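Local coordinates for extracellular solute-binding protein family 5 (Brucella melitensis, PDB 4ONY), which probably serves as the periplasmic substrate-binding protein of an ABC transporter, delivering peptides or related solutes to the membrane machinery that imports them, at residues V468-A471 with Q472-R476; I438-S442 with P443-K447; L137-Y140 with D141-E145. One frame throughout, in Å; residues are numbered along the deposited sequence.

Interaction 1: V468-A471 with Q472-R476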
ATOM      1  N   VAL A 468       4.691   6.263  24.891  1.00 24.88           N
ATOM      2  CA  VAL A 468       6.073   6.684  24.682  1.00 27.10           C
ATOM      3  C   VAL A 468       6.046   7.615  23.448  1.00 26.92           C
ATOM      4  O   VAL A 468       5.320   7.368  22.487  1.00 24.79           O
ATOM      5  CB  VAL A 468       6.965   5.433  24.485  1.00 28.59           C
ATOM      6  CG1 VAL A 468       8.429   5.774  24.238  1.00 30.94           C
ATOM      7  CG2 VAL A 468       6.898   4.530  25.707  1.00 29.24           C
ATOM      8  N   ASP A 469       6.807   8.700  23.488  1.00 26.86           N
ATOM      9  CA  ASP A 469       6.841   9.621  22.372  1.00 26.70           C
ATOM     10  C   ASP A 469       7.519   8.957  21.179  1.00 25.40           C
ATOM     11  O   ASP A 469       8.234   7.960  21.327  1.00 22.89           O
ATOM     12  CB  ASP A 469       7.597  10.896  22.748  1.00 29.73           C
ATOM     13  CG  ASP A 469       6.822  11.771  23.723  1.00 32.05           C
ATOM     14  OD1 ASP A 469       5.586  11.900  23.542  1.00 34.04           O
ATOM     15  OD2 ASP A 469       7.452  12.335  24.647  1.00 31.52           O
ATOM     16  N   ASP A 470       7.318   9.551  20.009  1.00 24.69           N
ATOM     17  CA  ASP A 470       7.715   8.910  18.764  1.00 25.05           C
ATOM     18  C   ASP A 470       9.187   8.458  18.683  1.00 23.02           C
ATOM     19  O   ASP A 470       9.464   7.331  18.292  1.00 22.30           O
ATOM     20  CB  ASP A 470       7.375   9.775  17.556  1.00 27.17           C
ATOM     21  CG  ASP A 470       7.650   9.047  16.246  1.00 30.19           C
ATOM     22  OD1 ASP A 470       7.052   7.961  16.008  1.00 32.69           O
ATOM     23  OD2 ASP A 470       8.545   9.501  15.490  1.00 32.57           O
ATOM     24  N   ALA A 471      10.132   9.330  18.993  1.00 22.43           N
ATOM     25  CA  ALA A 471      11.538   8.952  18.868  1.00 21.81           C
ATOM     26  C   ALA A 471      11.917   7.799  19.835  1.00 20.90           C
ATOM     27  O   ALA A 471      12.628   6.897  19.468  1.00 19.74           O
ATOM     28  CB  ALA A 471      12.426  10.154  19.080  1.00 22.60           C
ATOM     29  N   GLN A 472      11.452   7.861  21.077  1.00 20.49           N
ATOM     30  CA  GLN A 472      11.752   6.818  22.040  1.00 20.57           C
ATOM     31  C   GLN A 472      11.036   5.522  21.627  1.00 19.40           C
ATOM     32  O   GLN A 472      11.556   4.444  21.825  1.00 18.11           O
ATOM     33  CB  GLN A 472      11.328   7.213  23.473  1.00 20.95           C
ATOM     34  CG  GLN A 472      12.174   8.330  24.105  1.00 21.86           C
ATOM     35  CD  GLN A 472      11.633   9.727  23.834  1.00 21.98           C
ATOM     36  OE1 GLN A 472      10.962  10.005  22.817  1.00 21.22           O
ATOM     37  NE2 GLN A 472      11.933  10.631  24.746  1.00 22.79           N
ATOM     38  N   TYR A 473       9.825   5.659  21.087  1.00 19.53           N
ATOM     39  CA  TYR A 473       9.064   4.498  20.587  1.00 19.25           C
ATOM     40  C   TYR A 473       9.898   3.760  19.479  1.00 19.29           C
ATOM     41  O   TYR A 473      10.098   2.525  19.524  1.00 18.81           O
ATOM     42  CB  TYR A 473       7.703   4.966  20.081  1.00 18.43           C
ATOM     43  CG  TYR A 473       6.788   3.884  19.612  1.00 18.13           C
ATOM     44  CD1 TYR A 473       6.908   3.342  18.327  1.00 17.89           C
ATOM     45  CD2 TYR A 473       5.761   3.431  20.419  1.00 17.90           C
ATOM     46  CE1 TYR A 473       6.061   2.351  17.885  1.00 17.62           C
ATOM     47  CE2 TYR A 473       4.910   2.445  19.973  1.00 17.71           C
ATOM     48  CZ  TYR A 473       5.077   1.892  18.725  1.00 17.45           C
ATOM     49  OH  TYR A 473       4.209   0.938  18.269  1.00 18.05           O
ATOM     50  N   GLN A 474      10.384   4.510  18.507  1.00 20.58           N
ATOM     51  CA  GLN A 474      11.213   3.929  17.422  1.00 21.24           C
ATOM     52  C   GLN A 474      12.516   3.323  17.929  1.00 19.95           C
ATOM     53  O   GLN A 474      12.979   2.328  17.412  1.00 18.13           O
ATOM     54  CB  GLN A 474      11.561   4.973  16.372  1.00 24.02           C
ATOM     55  CG  GLN A 474      10.381   5.484  15.596  1.00 27.47           C
ATOM     56  CD  GLN A 474       9.723   4.427  14.709  1.00 27.81           C
ATOM     57  OE1 GLN A 474       8.506   4.479  14.503  1.00 34.55           O
ATOM     58  NE2 GLN A 474      10.519   3.493  14.167  1.00 27.88           N
ATOM     59  N   GLN A 475      13.122   3.935  18.943  1.00 21.19           N
ATOM     60  CA  GLN A 475      14.319   3.336  19.593  1.00 21.36           C
ATOM     61  C   GLN A 475      13.985   1.925  20.132  1.00 20.07           C
ATOM     62  O   GLN A 475      14.771   0.980  19.972  1.00 19.56           O
ATOM     63  CB  GLN A 475      14.877   4.231  20.740  1.00 22.41           C
ATOM     64  CG  GLN A 475      15.622   5.479  20.289  1.00 24.49           C
ATOM     65  CD  GLN A 475      16.045   6.384  21.469  1.00 25.41           C
ATOM     66  OE1 GLN A 475      15.577   6.244  22.590  1.00 27.32           O
ATOM     67  NE2 GLN A 475      16.885   7.332  21.188  1.00 27.12           N
ATOM     68  N   ARG A 476      12.828   1.778  20.752  1.00 19.30           N
ATOM     69  CA  ARG A 476      12.384   0.461  21.281  1.00 19.07           C
ATOM     70  C   ARG A 476      11.964  -0.541  20.184  1.00 19.51           C
ATOM     71  O   ARG A 476      12.180  -1.757  20.327  1.00 19.06           O
ATOM     72  CB  ARG A 476      11.303   0.697  22.353  1.00 19.55           C
ATOM     73  CG  ARG A 476      11.933   1.302  23.628  1.00 20.39           C
ATOM     74  CD  ARG A 476      10.967   1.572  24.762  1.00 20.29           C
ATOM     75  NE  ARG A 476      10.348   0.328  25.213  1.00 20.16           N
ATOM     76  CZ  ARG A 476       9.442   0.243  26.200  1.00 20.60           C
ATOM     77  NH1 ARG A 476       8.998   1.353  26.795  1.00 19.55           N
ATOM     78  NH2 ARG A 476       8.911  -0.952  26.541  1.00 19.98           N
TER
HETATM   79  O   HOH W   1      10.074  12.925  25.016  1.00 31.22           O
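Asp469 and Gln472 meet through a water at the opening turn of helix 470-478. The water donates to Asp469 OD2 at 2.7 Å and accepts from Gln472 NE2 at 3.0 Å, which gives the carboxylate at the N-cap position a partner even though it makes no capping bond. A bend at chi2 (90°) folds the Gln472 amide back over the helix start, bringing OE1 to 3.5 Å from Asp469 CB.

The backbone soon settles into helical bonding. Asp469 O takes the N-H of Tyr473 at 2.8 Å, and Asp470 O and Ala471 O are likewise engaged by Gln474 N and Gln475 N.

On the apolar side Val468 sets CG1 against Gln472 CB, while its CG2 lies 4.0 Å from Arg476 NH1. The polar end of that arginine is occupied elsewhere, by Glu437 through NH2 and by the carbonyl of Asp481 through NE.

Asp470 OD1 and Gln474 OE1 stand 4.1 Å apart on neighbouring turns, and both turn to Arg441 NH1. One cationic donor thus serves two oxygens that would otherwise probably repel, which ties the polar start of the helix to the strand-helix turn at 441-442, earlier in the chain.

Interaction 2: I438-S442 with P443-K447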
ATOM      1  N   ILE A 438       1.510  -2.954  27.135  1.00 13.46           N
ATOM      2  CA  ILE A 438       1.250  -2.488  25.769  1.00 13.72           C
ATOM      3  C   ILE A 438       1.884  -1.098  25.585  1.00 14.24           C
ATOM      4  O   ILE A 438       1.472  -0.127  26.267  1.00 14.93           O
ATOM      5  CB  ILE A 438      -0.245  -2.416  25.450  1.00 13.09           C
ATOM      6  CG1 ILE A 438      -0.909  -3.790  25.667  1.00 12.83           C
ATOM      7  CG2 ILE A 438      -0.447  -1.978  24.007  1.00 13.01           C
ATOM      8  CD1 ILE A 438      -2.414  -3.786  25.482  1.00 13.21           C
ATOM      9  N   MET A 439       2.886  -1.003  24.709  1.00 14.87           N
ATOM     10  CA  MET A 439       3.528   0.267  24.411  1.00 15.83           C
ATOM     11  C   MET A 439       2.714   0.943  23.299  1.00 16.48           C
ATOM     12  O   MET A 439       2.550   0.382  22.169  1.00 15.85           O
ATOM     13  CB  MET A 439       4.974   0.080  23.975  1.00 17.23           C
ATOM     14  CG  MET A 439       5.735   1.399  23.744  1.00 18.00           C
ATOM     15  SD  MET A 439       7.523   1.242  23.387  1.00 21.98           S
ATOM     16  CE  MET A 439       7.470   0.352  21.769  1.00 20.00           C
ATOM     17  N   THR A 440       2.225   2.140  23.599  1.00 16.99           N
ATOM     18  CA  THR A 440       1.375   2.894  22.661  1.00 17.83           C
ATOM     19  C   THR A 440       2.003   4.212  22.235  1.00 19.23           C
ATOM     20  O   THR A 440       2.796   4.795  22.982  1.00 18.28           O
ATOM     21  CB  THR A 440       0.048   3.228  23.304  1.00 18.28           C
ATOM     22  OG1 THR A 440       0.274   3.834  24.568  1.00 17.83           O
ATOM     23  CG2 THR A 440      -0.745   1.996  23.492  1.00 17.96           C
ATOM     24  N   ARG A 441       1.671   4.693  21.040  1.00 21.06           N
ATOM     25  CA  ARG A 441       2.316   5.962  20.573  1.00 23.92           C
ATOM     26  C   ARG A 441       1.444   7.187  20.588  1.00 24.87           C
ATOM     27  O   ARG A 441       1.952   8.258  20.268  1.00 25.57           O
ATOM     28  CB  ARG A 441       2.910   5.915  19.168  1.00 26.71           C
ATOM     29  CG  ARG A 441       2.710   4.713  18.322  1.00 29.09           C
ATOM     30  CD  ARG A 441       2.857   5.133  16.862  1.00 32.51           C
ATOM     31  NE  ARG A 441       3.513   4.112  16.032  1.00 34.07           N
ATOM     32  CZ  ARG A 441       4.729   4.220  15.465  1.00 36.91           C
ATOM     33  NH1 ARG A 441       5.508   5.313  15.597  1.00 35.99           N
ATOM     34  NH2 ARG A 441       5.178   3.206  14.737  1.00 38.68           N
ATOM     35  N   SER A 442       0.147   7.046  20.863  1.00 25.40           N
ATOM     36  CA  SER A 442      -0.815   8.142  20.651  1.00 26.45           C
ATOM     37  C   SER A 442      -2.096   7.921  21.433  1.00 27.68           C
ATOM     38  O   SER A 442      -2.366   6.802  21.880  1.00 22.44           O
ATOM     39  CB  SER A 442      -1.219   8.280  19.195  1.00 26.56           C
ATOM     40  OG  SER A 442      -2.098   7.216  18.819  1.00 26.66           O
ATOM     41  N   PRO A 443      -2.896   8.998  21.585  1.00 29.21           N
ATOM     42  CA  PRO A 443      -4.146   8.841  22.316  1.00 30.01           C
ATOM     43  C   PRO A 443      -5.121   7.894  21.634  1.00 27.20           C
ATOM     44  O   PRO A 443      -5.787   7.149  22.323  1.00 26.43           O
ATOM     45  CB  PRO A 443      -4.682  10.266  22.395  1.00 31.81           C
ATOM     46  CG  PRO A 443      -3.426  11.105  22.425  1.00 33.08           C
ATOM     47  CD  PRO A 443      -2.555  10.426  21.402  1.00 32.35           C
ATOM     48  N   ASP A 444      -5.139   7.851  20.307  1.00 27.37           N
ATOM     49  CA  ASP A 444      -5.936   6.830  19.624  1.00 27.60           C
ATOM     50  C   ASP A 444      -5.500   5.388  19.981  1.00 25.62           C
ATOM     51  O   ASP A 444      -6.346   4.513  20.191  1.00 24.20           O
ATOM     52  CB  ASP A 444      -5.894   6.985  18.107  1.00 29.12           C
ATOM     53  CG  ASP A 444      -6.821   8.079  17.586  1.00 32.14           C
ATOM     54  OD1 ASP A 444      -7.586   8.711  18.343  1.00 33.08           O
ATOM     55  OD2 ASP A 444      -6.780   8.289  16.371  1.00 33.37           O
ATOM     56  N   GLU A 445      -4.196   5.145  20.064  1.00 22.94           N
ATOM     57  CA  GLU A 445      -3.715   3.823  20.462  1.00 20.56           C
ATOM     58  C   GLU A 445      -4.072   3.506  21.929  1.00 20.06           C
ATOM     59  O   GLU A 445      -4.525   2.403  22.278  1.00 18.51           O
ATOM     60  CB  GLU A 445      -2.217   3.699  20.200  1.00 20.09           C
ATOM     61  CG  GLU A 445      -1.860   3.687  18.729  1.00 19.43           C
ATOM     62  CD  GLU A 445      -0.482   3.163  18.446  1.00 19.63           C
ATOM     63  OE1 GLU A 445      -0.168   3.017  17.258  1.00 21.45           O
ATOM     64  OE2 GLU A 445       0.300   2.880  19.372  1.00 18.21           O
ATOM     65  N   GLU A 446      -3.928   4.480  22.794  1.00 20.49           N
ATOM     66  CA  GLU A 446      -4.344   4.311  24.156  1.00 22.02           C
ATOM     67  C   GLU A 446      -5.783   3.933  24.322  1.00 20.79           C
ATOM     68  O   GLU A 446      -6.098   3.071  25.159  1.00 19.04           O
ATOM     69  CB  GLU A 446      -4.201   5.605  24.941  1.00 26.14           C
ATOM     70  CG  GLU A 446      -2.971   5.659  25.757  1.00 30.28           C
ATOM     71  CD  GLU A 446      -3.066   6.826  26.700  1.00 37.42           C
ATOM     72  OE1 GLU A 446      -3.457   6.587  27.889  1.00 40.29           O
ATOM     73  OE2 GLU A 446      -2.816   7.952  26.198  1.00 36.13           O
ATOM     74  N   LYS A 447      -6.646   4.588  23.557  1.00 19.86           N
ATOM     75  CA  LYS A 447      -8.059   4.333  23.682  1.00 21.15           C
ATOM     76  C   LYS A 447      -8.393   2.874  23.367  1.00 19.11           C
ATOM     77  O   LYS A 447      -9.141   2.239  24.106  1.00 17.27           O
ATOM     78  CB  LYS A 447      -8.842   5.249  22.773  1.00 24.48           C
ATOM     79  CG  LYS A 447     -10.342   5.093  22.940  1.00 27.80           C
ATOM     80  CD  LYS A 447     -11.092   5.765  21.788  1.00 31.45           C
ATOM     81  CE  LYS A 447     -10.967   7.278  21.810  1.00 33.12           C
ATOM     82  NZ  LYS A 447     -11.517   7.852  20.545  1.00 35.90           N
TER
HETATM   83  O   HOH W   2       1.912   0.726  19.581  1.00 13.18           O
HETATM   84  O   HOH W   3       1.911   1.962  16.204  1.00 31.14           O
HETATM   85  O   HOH W   4      -4.263   9.768  18.258  1.00 29.37           O
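Arg441 and Glu445 meet where strand 435-440 turns into helix 443-458, and the junction shows how differently the two parts of a strand-to-helix connection can be held. On the packed side the end of the strand is gripped by direct bonds. Arg441 N donates to Glu445 OE2 at 2.8 Å, coming from above the carboxylate plane, about 50° out of it. Ser442 is the N-cap: its OG accepts from Glu445 N at 3.2 Å, and its carbonyl receives Glu446 N. Because chi1 of Ser442 (74°) places OG between the backbone N and the carbonyl carbon, the hydroxyl stays close to the helix start. The exchange resembles a capping box but is not one, since the glutamate reaches the N-H of the residue before the cap. Behind it, Thr440 and Glu445 run alongside in opposite directions, Thr440 CB 3.9 Å from Glu445 CB. Thr440 OG1 bonds to Thr467 on the next strand.

Looser, water-mediated links surround the same carboxylate. One water donates both to Met439 O and to Glu445 OE2, giving that oxygen a second donor. Another accepts from Arg441 NE at 2.7 Å, in the guanidinium plane, and passes a hydrogen to Glu445 OE1. Arg441 CG nearly eclipses its backbone N (chi1 6°) and packs 3.2 Å from Glu445 OE2. Arg441 NE stays 4.0 Å from Glu445 OE1, short of a salt bridge and joined to it through that water, while NH1 makes its salt bridge to Asp470. On the exposed side, by Pro443 and Asp444, a third water accepts from Asp444 N.

Capped helix start and strand end together form the first connection of a beta-alpha-beta crossover, in which helix 443-458 links the parallel neighbours 435-440 and 462-467.

Interaction 3: L137-Y140 with D141-E145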
ATOM      1  N   LEU A 137      19.469   6.050 -21.504  1.00 21.28           N
ATOM      2  CA  LEU A 137      20.806   5.675 -21.058  1.00 22.53           C
ATOM      3  C   LEU A 137      21.304   6.666 -20.026  1.00 22.21           C
ATOM      4  O   LEU A 137      21.896   6.274 -19.006  1.00 22.56           O
ATOM      5  CB  LEU A 137      21.819   5.596 -22.232  1.00 23.37           C
ATOM      6  CG  LEU A 137      21.559   4.591 -23.357  1.00 24.41           C
ATOM      7  CD1 LEU A 137      22.687   4.606 -24.381  1.00 26.06           C
ATOM      8  CD2 LEU A 137      21.390   3.191 -22.808  1.00 24.32           C
ATOM      9  N   PHE A 138      21.104   7.953 -20.322  1.00 21.84           N
ATOM     10  CA  PHE A 138      21.491   9.008 -19.415  1.00 21.18           C
ATOM     11  C   PHE A 138      20.828   8.811 -18.054  1.00 20.06           C
ATOM     12  O   PHE A 138      21.472   8.973 -17.002  1.00 20.34           O
ATOM     13  CB  PHE A 138      21.090  10.351 -20.016  1.00 21.61           C
ATOM     14  CG  PHE A 138      21.036  11.473 -19.033  1.00 20.89           C
ATOM     15  CD1 PHE A 138      22.183  12.123 -18.645  1.00 21.76           C
ATOM     16  CD2 PHE A 138      19.829  11.920 -18.561  1.00 20.73           C
ATOM     17  CE1 PHE A 138      22.119  13.190 -17.751  1.00 21.84           C
ATOM     18  CE2 PHE A 138      19.758  12.973 -17.651  1.00 20.31           C
ATOM     19  CZ  PHE A 138      20.896  13.585 -17.238  1.00 20.63           C
ATOM     20  N   THR A 139      19.550   8.469 -18.083  1.00 18.99           N
ATOM     21  CA  THR A 139      18.747   8.292 -16.862  1.00 18.10           C
ATOM     22  C   THR A 139      19.362   7.275 -15.920  1.00 17.56           C
ATOM     23  O   THR A 139      19.500   7.544 -14.726  1.00 16.59           O
ATOM     24  CB  THR A 139      17.279   7.881 -17.179  1.00 17.84           C
ATOM     25  OG1 THR A 139      16.615   8.915 -17.924  1.00 18.21           O
ATOM     26  CG2 THR A 139      16.506   7.644 -15.904  1.00 17.59           C
ATOM     27  N   TYR A 140      19.737   6.104 -16.445  1.00 17.85           N
ATOM     28  CA  TYR A 140      20.322   5.034 -15.586  1.00 18.63           C
ATOM     29  C   TYR A 140      21.724   5.429 -15.098  1.00 19.89           C
ATOM     30  O   TYR A 140      22.118   5.107 -13.952  1.00 20.48           O
ATOM     31  CB  TYR A 140      20.280   3.649 -16.260  1.00 18.44           C
ATOM     32  CG  TYR A 140      18.863   3.145 -16.229  1.00 17.88           C
ATOM     33  CD1 TYR A 140      17.929   3.606 -17.128  1.00 17.86           C
ATOM     34  CD2 TYR A 140      18.432   2.280 -15.224  1.00 17.92           C
ATOM     35  CE1 TYR A 140      16.594   3.221 -17.046  1.00 17.79           C
ATOM     36  CE2 TYR A 140      17.110   1.882 -15.129  1.00 17.79           C
ATOM     37  CZ  TYR A 140      16.178   2.346 -16.043  1.00 17.75           C
ATOM     38  OH  TYR A 140      14.832   1.966 -15.937  1.00 17.66           O
ATOM     39  N   ASP A 141      22.464   6.115 -15.957  1.00 20.58           N
ATOM     40  CA  ASP A 141      23.778   6.671 -15.569  1.00 22.48           C
ATOM     41  C   ASP A 141      23.627   7.655 -14.353  1.00 21.59           C
ATOM     42  O   ASP A 141      24.139   7.386 -13.240  1.00 20.77           O
ATOM     43  CB  ASP A 141      24.408   7.359 -16.795  1.00 24.32           C
ATOM     44  CG  ASP A 141      25.756   8.004 -16.490  1.00 26.87           C
ATOM     45  OD1 ASP A 141      26.370   7.694 -15.471  1.00 29.06           O
ATOM     46  OD2 ASP A 141      26.174   8.858 -17.269  1.00 29.71           O
ATOM     47  N   ILE A 142      22.857   8.728 -14.538  1.00 20.20           N
ATOM     48  CA  ILE A 142      22.801   9.748 -13.518  1.00 19.98           C
ATOM     49  C   ILE A 142      22.108   9.309 -12.222  1.00 19.85           C
ATOM     50  O   ILE A 142      22.523   9.719 -11.158  1.00 19.96           O
ATOM     51  CB  ILE A 142      22.207  11.076 -14.038  1.00 20.42           C
ATOM     52  CG1 ILE A 142      22.514  12.207 -13.054  1.00 21.12           C
ATOM     53  CG2 ILE A 142      20.711  10.992 -14.256  1.00 19.30           C
ATOM     54  CD1 ILE A 142      22.078  13.572 -13.554  1.00 21.83           C
ATOM     55  N   LEU A 143      21.069   8.478 -12.302  1.00 19.59           N
ATOM     56  CA  LEU A 143      20.381   8.012 -11.110  1.00 19.69           C
ATOM     57  C   LEU A 143      21.209   7.018 -10.305  1.00 19.67           C
ATOM     58  O   LEU A 143      21.128   7.015  -9.088  1.00 18.96           O
ATOM     59  CB  LEU A 143      19.036   7.398 -11.445  1.00 19.78           C
ATOM     60  CG  LEU A 143      17.981   8.378 -11.915  1.00 20.27           C
ATOM     61  CD1 LEU A 143      16.719   7.615 -12.220  1.00 21.18           C
ATOM     62  CD2 LEU A 143      17.688   9.391 -10.795  1.00 21.26           C
ATOM     63  N   THR A 144      21.993   6.196 -10.984  1.00 19.36           N
ATOM     64  CA  THR A 144      22.936   5.347 -10.325  1.00 20.30           C
ATOM     65  C   THR A 144      23.998   6.173  -9.576  1.00 21.41           C
ATOM     66  O   THR A 144      24.292   5.925  -8.409  1.00 20.52           O
ATOM     67  CB  THR A 144      23.592   4.382 -11.326  1.00 21.05           C
ATOM     68  OG1 THR A 144      22.557   3.593 -11.954  1.00 21.20           O
ATOM     69  CG2 THR A 144      24.568   3.452 -10.603  1.00 21.39           C
ATOM     70  N   GLU A 145      24.545   7.189 -10.227  1.00 22.88           N
ATOM     71  CA  GLU A 145      25.611   8.004  -9.593  1.00 24.91           C
ATOM     72  C   GLU A 145      25.050   8.923  -8.477  1.00 23.42           C
ATOM     73  O   GLU A 145      25.683   9.083  -7.405  1.00 22.90           O
ATOM     74  CB  GLU A 145      26.309   8.836 -10.668  1.00 28.08           C
ATOM     75  CG  GLU A 145      27.628   9.474 -10.218  1.00 34.12           C
ATOM     76  CD  GLU A 145      28.052  10.759 -10.955  1.00 37.19           C
ATOM     77  OE1 GLU A 145      27.702  11.022 -12.117  1.00 39.87           O
ATOM     78  OE2 GLU A 145      28.796  11.530 -10.332  1.00 45.92           O
TER
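Tyr140 O is gripped by two donors of one residue: Thr144 OG1 at 2.5 Å, unusually short, so that the exact length is doubtful, and Thr144 N at 3.2 Å. The hydroxyl lies 16° from the carbonyl plane, whereas the amide stands well above it, so the N-H and the O-H approach the same oxygen differently. A chi1 of -59° at Thr144 sets OG1 beside its own backbone N and thereby turns it back along the helix. This is the common way a threonine inside a helix satisfies its hydroxyl.

The preceding backbone bonds are regular, with Ile142 N meeting Phe138 O at 2.8 Å. Side chains of the same spacing run side by side. Ile142 CG2 sits over one face of the Phe138 ring, 4.2 Å from its centroid, in a CH-pi contact offset toward the rim, and Ile142 CD1 touches Phe138 CZ at 3.9 Å. Thr139 CG2 meets Leu143 CD1 methyl to methyl, the two chains again running side by side, while Thr139 OG1 bonds to Asp135 O and Leu192 N.

Helix 133-146 thus presents several faces to its surroundings. Asp141 and Glu145, on the exposed flank, form salt bridges to Arg199; Ile142 packs on Phe202, and Leu137 and Tyr140 lie on strand 158-165, where Tyr140 also meets Phe171 of strand 168-173 edge to face.

How the interactions relate
Interactions 1 and 2 form one continuous neighbourhood, their centres 12 Å apart, with interaction 2 at the first connection of a beta-alpha-beta unit and interaction 1 just beyond its last strand. Thr440 O and Val468 N lie 3.1 Å apart in a probable hydrogen bond between adjoining strand ends, and Arg441 NH1 reaches Asp470 OD1 at 3.1 Å as a salt bridge; Tyr473 CE1 packs 3.3 Å from Arg441 CZ. Interaction 3 belongs to a remote part of the chain, its centre about 37 Å from that of interaction 1 and about 44 Å from that of interaction 2. None of the three supplies a residue to the pocket that holds the ether ligand, which is lined by Gln222, Gln225, Arg226, Tyr256 and Tyr257.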